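Long-range contacts in putative phophotriesterase (Proteus mirabilis, PDB 3RHG), which binds two zinc ions per subunit as a member of the phosphotriesterase family and probably hydrolyses ester bonds: residues T20-H25 with Q288-H293; S226-D231 with W249-M254. All blocks are in the same frame, centred on the assembly; numbering follows the deposited sequence.

Contact 1 of 2, residues T20-H25 with Q288-H293; sequences TLPHEH and QIVLSH. With ZN (zinc ion), chain B.
Leu21 lays its two methyl branches against the imidazole of His293, CD2 coming within 3.6 Å of CE1 and CD1 reaching the same part of the ring. An aliphatic side chain suits this buried place because it packs against CE1, between two nitrogens that are both engaged: NE2 of His293 takes the backbone N-H of Val312, and ND1 donates to Glu24. These residues join the first and last strands of the parallel barrel, 19-24 and 289-291, where the chain turns a corner at Pro22 and His23 and the bonds between the segments all end on side-chain acceptors.

Glu24 OE2 is the hub. Bent at its second torsion (chi2 -66°), the side chain curls back so that this one oxygen accepts three bonds: from Ser292 OG at 2.7 Å, from the backbone N of His293 at 2.8 Å on the syn side, and from His293 ND1 at 3.0 Å. The ring donor lies well above the carboxylate plane, although OE2 sits nearly in the plane of the imidazole. Ser292 suits its position because its hydroxyl both gives and receives: while donating to Glu24, OG accepts the N-H of His23 at 3.0 Å. Proline has no N-H to offer; Pro22 instead puts CD 3.1 Å from the carbonyl oxygen of Leu291 and CG beside Val290 CB. A water bridges the carbonyl oxygens of Thr20 and Leu291.

His23 and His25 bind one zinc ion through NE2, with Glu166 and Asp294 completing the protein ligands; a hydrogen bond from His23 ND1 to Asn197 OD1 fixes that ring's rotation. Three donors converging on one oxygen would favour an ionised Glu24, and the bond from His23 N to Ser292 OG is consistent with a second shell that holds the backbone of a metal-binding histidine.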
loop_
_atom_site.group_PDB
_atom_site.type_symbol
_atom_site.label_atom_id
_atom_site.label_comp_id
_atom_site.label_asym_id
_atom_site.label_seq_id
_atom_site.Cartn_x
_atom_site.Cartn_y
_atom_site.Cartn_z
ATOM N N THR A 20 14.022 3.189 -19.813
ATOM C CA THR A 20 15.139 2.806 -18.954
ATOM C C THR A 20 14.744 2.949 -17.487
ATOM O O THR A 20 14.130 3.942 -17.089
ATOM C CB THR A 20 16.338 3.733 -19.217
ATOM O OG1 THR A 20 16.787 3.540 -20.565
ATOM C CG2 THR A 20 17.522 3.390 -18.286
ATOM N N LEU A 21 15.141 1.970 -16.680
ATOM C CA LEU A 21 14.976 2.024 -15.213
ATOM C C LEU A 21 16.372 2.141 -14.612
ATOM O O LEU A 21 17.176 1.205 -14.699
ATOM C CB LEU A 21 14.302 0.759 -14.709
ATOM C CG LEU A 21 12.851 0.543 -15.153
ATOM C CD1 LEU A 21 12.362 -0.874 -14.712
ATOM C CD2 LEU A 21 11.982 1.644 -14.566
ATOM N N PRO A 22 16.670 3.295 -14.012
ATOM C CA PRO A 22 18.049 3.601 -13.572
ATOM C C PRO A 22 18.454 3.066 -12.209
ATOM O O PRO A 22 19.628 3.206 -11.825
ATOM C CB PRO A 22 18.078 5.145 -13.571
ATOM C CG PRO A 22 16.647 5.510 -13.211
ATOM C CD PRO A 22 15.781 4.466 -13.927
ATOM N N HIS A 23 17.518 2.507 -11.448
ATOM C CA HIS A 23 17.929 2.003 -10.124
ATOM C C HIS A 23 17.081 0.804 -9.704
ATOM O O HIS A 23 15.970 0.978 -9.186
ATOM C CB HIS A 23 17.858 3.086 -9.030
ATOM C CG HIS A 23 18.386 2.627 -7.690
ATOM N ND1 HIS A 23 19.521 3.154 -7.104
ATOM C CD2 HIS A 23 17.929 1.678 -6.834
ATOM C CE1 HIS A 23 19.738 2.557 -5.941
ATOM N NE2 HIS A 23 18.788 1.651 -5.751
ATOM N N GLU A 24 17.611 -0.398 -9.932
ATOM C CA GLU A 24 16.903 -1.641 -9.601
ATOM C C GLU A 24 17.925 -2.621 -9.054
ATOM O O GLU A 24 19.123 -2.369 -9.146
ATOM C CB GLU A 24 16.242 -2.231 -10.875
ATOM C CG GLU A 24 15.310 -1.273 -11.578
ATOM C CD GLU A 24 14.094 -0.934 -10.753
ATOM O OE1 GLU A 24 13.761 -1.670 -9.776
ATOM O OE2 GLU A 24 13.459 0.088 -11.075
ATOM N N HIS A 25 17.458 -3.730 -8.492
ATOM C CA HIS A 25 18.354 -4.839 -8.185
ATOM C C HIS A 25 17.824 -6.095 -8.817
ATOM O O HIS A 25 16.748 -6.545 -8.463
ATOM C CB HIS A 25 18.565 -5.000 -6.672
ATOM C CG HIS A 25 19.058 -3.737 -6.040
ATOM N ND1 HIS A 25 20.396 -3.425 -5.962
ATOM C CD2 HIS A 25 18.389 -2.658 -5.562
ATOM C CE1 HIS A 25 20.541 -2.233 -5.414
ATOM N NE2 HIS A 25 19.338 -1.746 -5.153
ATOM N N GLN A 288 15.576 17.183 -14.378
ATOM C CA GLN A 288 16.550 16.770 -13.369
ATOM C C GLN A 288 16.021 15.635 -12.516
ATOM O O GLN A 288 16.572 15.358 -11.457
ATOM C CB GLN A 288 16.963 17.932 -12.443
ATOM C CG GLN A 288 17.998 18.834 -13.025
ATOM C CD GLN A 288 18.313 20.003 -12.131
ATOM O OE1 GLN A 288 17.798 21.119 -12.351
ATOM N NE2 GLN A 288 19.128 19.758 -11.070
ATOM N N ILE A 289 14.976 14.963 -12.978
ATOM C CA ILE A 289 14.328 13.926 -12.186
ATOM C C ILE A 289 14.430 12.581 -12.889
ATOM O O ILE A 289 14.246 12.502 -14.100
ATOM C CB ILE A 289 12.832 14.246 -12.000
ATOM C CG1 ILE A 289 12.667 15.534 -11.182
ATOM C CG2 ILE A 289 12.101 13.064 -11.332
ATOM C CD1 ILE A 289 11.239 16.058 -11.163
ATOM N N VAL A 290 14.773 11.523 -12.145
ATOM C CA VAL A 290 14.649 10.162 -12.683
ATOM C C VAL A 290 13.796 9.315 -11.736
ATOM O O VAL A 290 13.649 9.664 -10.547
ATOM C CB VAL A 290 16.008 9.503 -13.000
ATOM C CG1 VAL A 290 16.642 10.141 -14.233
ATOM C CG2 VAL A 290 16.938 9.593 -11.773
ATOM N N LEU A 291 13.268 8.207 -12.261
ATOM C CA LEU A 291 12.239 7.395 -11.590
ATOM C C LEU A 291 12.597 5.927 -11.654
ATOM O O LEU A 291 13.062 5.452 -12.683
ATOM C CB LEU A 291 10.913 7.528 -12.341
ATOM C CG LEU A 291 10.404 8.950 -12.577
ATOM C CD1 LEU A 291 9.119 8.928 -13.403
ATOM C CD2 LEU A 291 10.194 9.739 -11.287
ATOM N N SER A 292 12.386 5.182 -10.563
ATOM C CA SER A 292 12.624 3.746 -10.618
ATOM C C SER A 292 11.857 3.069 -9.462
ATOM O O SER A 292 11.134 3.756 -8.713
ATOM C CB SER A 292 14.143 3.452 -10.563
ATOM O OG SER A 292 14.533 2.490 -11.550
ATOM N N HIS A 293 11.992 1.741 -9.338
ATOM C CA HIS A 293 11.248 0.948 -8.343
ATOM C C HIS A 293 12.114 0.485 -7.165
ATOM O O HIS A 293 11.584 0.159 -6.107
ATOM C CB HIS A 293 10.719 -0.351 -8.987
ATOM C CG HIS A 293 9.915 -0.148 -10.232
ATOM N ND1 HIS A 293 10.498 -0.100 -11.483
ATOM C CD2 HIS A 293 8.575 -0.024 -10.430
ATOM C CE1 HIS A 293 9.551 0.052 -12.401
ATOM N NE2 HIS A 293 8.376 0.099 -11.791
HETATM ZN ZN ZN B . 18.940 0.074 -4.438
HETATM O O HOH W 1 12.577 5.404 -15.396
#

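Contact 2 of 2, residues S226-D231 with W249-M254; sequences SLAHSD and WLEFDM. With ZN (zinc ion), chain C; BEZ (benzoic acid), chain D.
Ser226 and Trp249 form a parallel beta bridge, CB to CB at 3.9 Å, within the beta-alpha-beta unit of strand 225-227, helix 237-245 and strand 249-252, part of the (beta/alpha)8 TIM barrel of the metallo-dependent hydrolase superfamily. The backbone ladder is short: Leu227 N donates to Trp249 O, and Glu251 N to Leu227 O. Leu227 O also accepts Ser230 OG, which approaches from the opposite face of its carbonyl plane. Ser230 N then donates to Glu251 O at 3.0 Å, carrying the pairing past the strand end.

Apolar packing occupies the side facing helix 237-245. Leu227 CD1 meets Leu250 CD2 at 4.1 Å, and Leu250 also packs on Gln240 and Leu244 of the helix, while Ser230 CB lies over a face of the Phe252 ring.

Carboxylates hold the loops beyond the strands. Asp231 receives Met254 N on OD1 at 2.9 Å and, weakly, Asp253 N on OD2. Asp253 reaches back to His229: with CG between its backbone N and carbonyl carbon (chi1 47°), it offers OD2 to His229 N and OD1 to His229 ND1, its carboxylate plane turned 70° from the ring. Glu251 OE1 lies only 2.5 Å from Asp253 OD2, so one of these acids probably holds a proton.

The remaining contacts centre on the His229 imidazole. Its NE2 binds the second zinc ion at 2.0 Å, together with Glu166 and His199. Ala228 CB, small enough to sit close, covers the centre of one ring face; over the opposite face lies benzoic acid, whose C3 approaches His229 CE1 to 3.6 Å.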
loop_
_atom_site.group_PDB
_atom_site.type_symbol
_atom_site.label_atom_id
_atom_site.label_comp_id
_atom_site.label_asym_id
_atom_site.label_seq_id
_atom_site.Cartn_x
_atom_site.Cartn_y
_atom_site.Cartn_z
ATOM N N SER A 226 23.478 11.376 -9.142
ATOM C CA SER A 226 22.089 11.223 -8.733
ATOM C C SER A 226 21.985 10.848 -7.266
ATOM O O SER A 226 22.770 10.013 -6.758
ATOM C CB SER A 226 21.358 10.189 -9.596
ATOM O OG SER A 226 22.046 8.946 -9.560
ATOM N N LEU A 227 21.021 11.469 -6.594
ATOM C CA LEU A 227 20.757 11.150 -5.198
ATOM C C LEU A 227 19.625 10.123 -5.131
ATOM O O LEU A 227 18.484 10.446 -5.399
ATOM C CB LEU A 227 20.439 12.412 -4.368
ATOM C CG LEU A 227 21.529 13.492 -4.387
ATOM C CD1 LEU A 227 21.147 14.671 -3.457
ATOM C CD2 LEU A 227 22.868 12.871 -3.944
ATOM N N ALA A 228 19.950 8.879 -4.802
ATOM C CA ALA A 228 18.936 7.836 -4.674
ATOM C C ALA A 228 18.062 8.070 -3.434
ATOM O O ALA A 228 18.432 8.781 -2.506
ATOM C CB ALA A 228 19.600 6.441 -4.563
ATOM N N HIS A 229 16.904 7.441 -3.441
ATOM C CA HIS A 229 15.992 7.439 -2.316
ATOM C C HIS A 229 15.611 8.867 -1.907
ATOM O O HIS A 229 15.566 9.218 -0.723
ATOM C CB HIS A 229 16.616 6.676 -1.138
ATOM C CG HIS A 229 17.282 5.395 -1.530
ATOM N ND1 HIS A 229 16.779 4.562 -2.506
ATOM C CD2 HIS A 229 18.409 4.798 -1.074
ATOM C CE1 HIS A 229 17.579 3.520 -2.658
ATOM N NE2 HIS A 229 18.568 3.626 -1.789
ATOM N N SER A 230 15.329 9.697 -2.904
ATOM C CA SER A 230 14.830 11.028 -2.633
ATOM C C SER A 230 13.350 10.976 -2.234
ATOM O O SER A 230 12.817 11.971 -1.737
ATOM C CB SER A 230 15.009 11.916 -3.876
ATOM O OG SER A 230 16.390 12.085 -4.195
ATOM N N ASP A 231 12.690 9.830 -2.449
ATOM C CA ASP A 231 11.234 9.753 -2.269
ATOM C C ASP A 231 10.767 10.219 -0.878
ATOM O O ASP A 231 9.806 10.977 -0.776
ATOM C CB ASP A 231 10.679 8.341 -2.556
ATOM C CG ASP A 231 11.319 7.683 -3.783
ATOM O OD1 ASP A 231 10.550 7.208 -4.646
ATOM O OD2 ASP A 231 12.577 7.637 -3.881
ATOM N N TRP A 249 20.867 15.273 -10.009
ATOM C CA TRP A 249 19.602 14.612 -10.271
ATOM C C TRP A 249 18.987 14.115 -8.977
ATOM O O TRP A 249 19.700 13.573 -8.114
ATOM C CB TRP A 249 19.820 13.403 -11.182
ATOM C CG TRP A 249 20.344 13.717 -12.540
ATOM C CD1 TRP A 249 21.644 13.956 -12.887
ATOM C CD2 TRP A 249 19.579 13.807 -13.759
ATOM N NE1 TRP A 249 21.739 14.186 -14.247
ATOM C CE2 TRP A 249 20.492 14.072 -14.804
ATOM C CE3 TRP A 249 18.228 13.630 -14.067
ATOM C CZ2 TRP A 249 20.083 14.232 -16.141
ATOM C CZ3 TRP A 249 17.815 13.798 -15.403
ATOM C CH2 TRP A 249 18.752 14.071 -16.421
ATOM N N LEU A 250 17.682 14.286 -8.814
ATOM C CA LEU A 250 16.977 13.618 -7.730
ATOM C C LEU A 250 16.323 12.372 -8.290
ATOM O O LEU A 250 15.580 12.442 -9.263
ATOM C CB LEU A 250 15.920 14.523 -7.071
ATOM C CG LEU A 250 16.486 15.710 -6.282
ATOM C CD1 LEU A 250 15.339 16.406 -5.512
ATOM C CD2 LEU A 250 17.581 15.283 -5.317
ATOM N N GLU A 251 16.581 11.234 -7.659
ATOM C CA GLU A 251 16.018 9.976 -8.109
ATOM C C GLU A 251 14.952 9.504 -7.129
ATOM O O GLU A 251 15.220 9.327 -5.921
ATOM C CB GLU A 251 17.124 8.928 -8.220
ATOM C CG GLU A 251 16.651 7.539 -8.595
ATOM C CD GLU A 251 17.838 6.624 -8.777
ATOM O OE1 GLU A 251 18.276 5.942 -7.804
ATOM O OE2 GLU A 251 18.376 6.629 -9.895
ATOM N N PHE A 252 13.736 9.337 -7.647
ATOM C CA PHE A 252 12.612 8.792 -6.917
ATOM C C PHE A 252 12.563 7.350 -7.328
ATOM O O PHE A 252 11.957 6.998 -8.347
ATOM C CB PHE A 252 11.314 9.541 -7.266
ATOM C CG PHE A 252 11.280 10.956 -6.738
ATOM C CD1 PHE A 252 10.554 11.268 -5.591
ATOM C CD2 PHE A 252 11.989 11.968 -7.382
ATOM C CE1 PHE A 252 10.533 12.582 -5.089
ATOM C CE2 PHE A 252 11.978 13.281 -6.909
ATOM C CZ PHE A 252 11.237 13.600 -5.763
ATOM N N ASP A 253 13.256 6.509 -6.567
ATOM C CA ASP A 253 13.432 5.123 -6.961
ATOM C C ASP A 253 12.663 4.150 -6.054
ATOM O O ASP A 253 12.922 2.942 -6.088
ATOM C CB ASP A 253 14.933 4.775 -6.966
ATOM C CG ASP A 253 15.637 5.240 -5.715
ATOM O OD1 ASP A 253 15.006 5.155 -4.653
ATOM O OD2 ASP A 253 16.785 5.733 -5.792
ATOM N N MET A 254 11.691 4.653 -5.286
ATOM C CA MET A 254 10.923 3.782 -4.376
ATOM C C MET A 254 9.471 3.763 -4.812
ATOM O O MET A 254 8.558 3.544 -4.015
ATOM C CB MET A 254 11.062 4.257 -2.933
ATOM C CG MET A 254 12.510 4.259 -2.489
ATOM S SD MET A 254 12.834 5.232 -0.993
ATOM C CE MET A 254 11.954 4.294 0.240
HETATM ZN ZN ZN C . 20.050 2.276 -1.422
HETATM C C BEZ D . 16.772 2.110 3.383
HETATM O O1 BEZ D . 17.618 3.030 3.388
HETATM O O2 BEZ D . 16.629 1.394 4.403
HETATM C C1 BEZ D . 15.928 1.854 2.175
HETATM C C2 BEZ D . 16.162 2.537 0.978
HETATM C C3 BEZ D . 15.372 2.271 -0.139
HETATM C C4 BEZ D . 14.340 1.346 -0.057
HETATM C C5 BEZ D . 14.103 0.679 1.141
HETATM C C6 BEZ D . 14.895 0.923 2.260
#

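How the contacts relate
Both contacts are buried near the centre of the chain and belong to one parallel barrel, contact 2 nested in the loop that contact 1 closes. Strands 249-252 and 289-291 are neighbours: Val290 O and Ser292 N probably bond to the backbone of Phe252. Their chemistry differs with position. Contact 2 pairs sequential strands through a short parallel ladder, carboxylate bonds to the loops and apolar packing, whereas contact 1 brings together the first and last strands largely through side-chain bonds and a water. Contact 1 holds two metal-binding histidines and contact 2 one, at the other zinc ion, with Glu166 shared between the metals; only contact 2 reaches the benzoic acid.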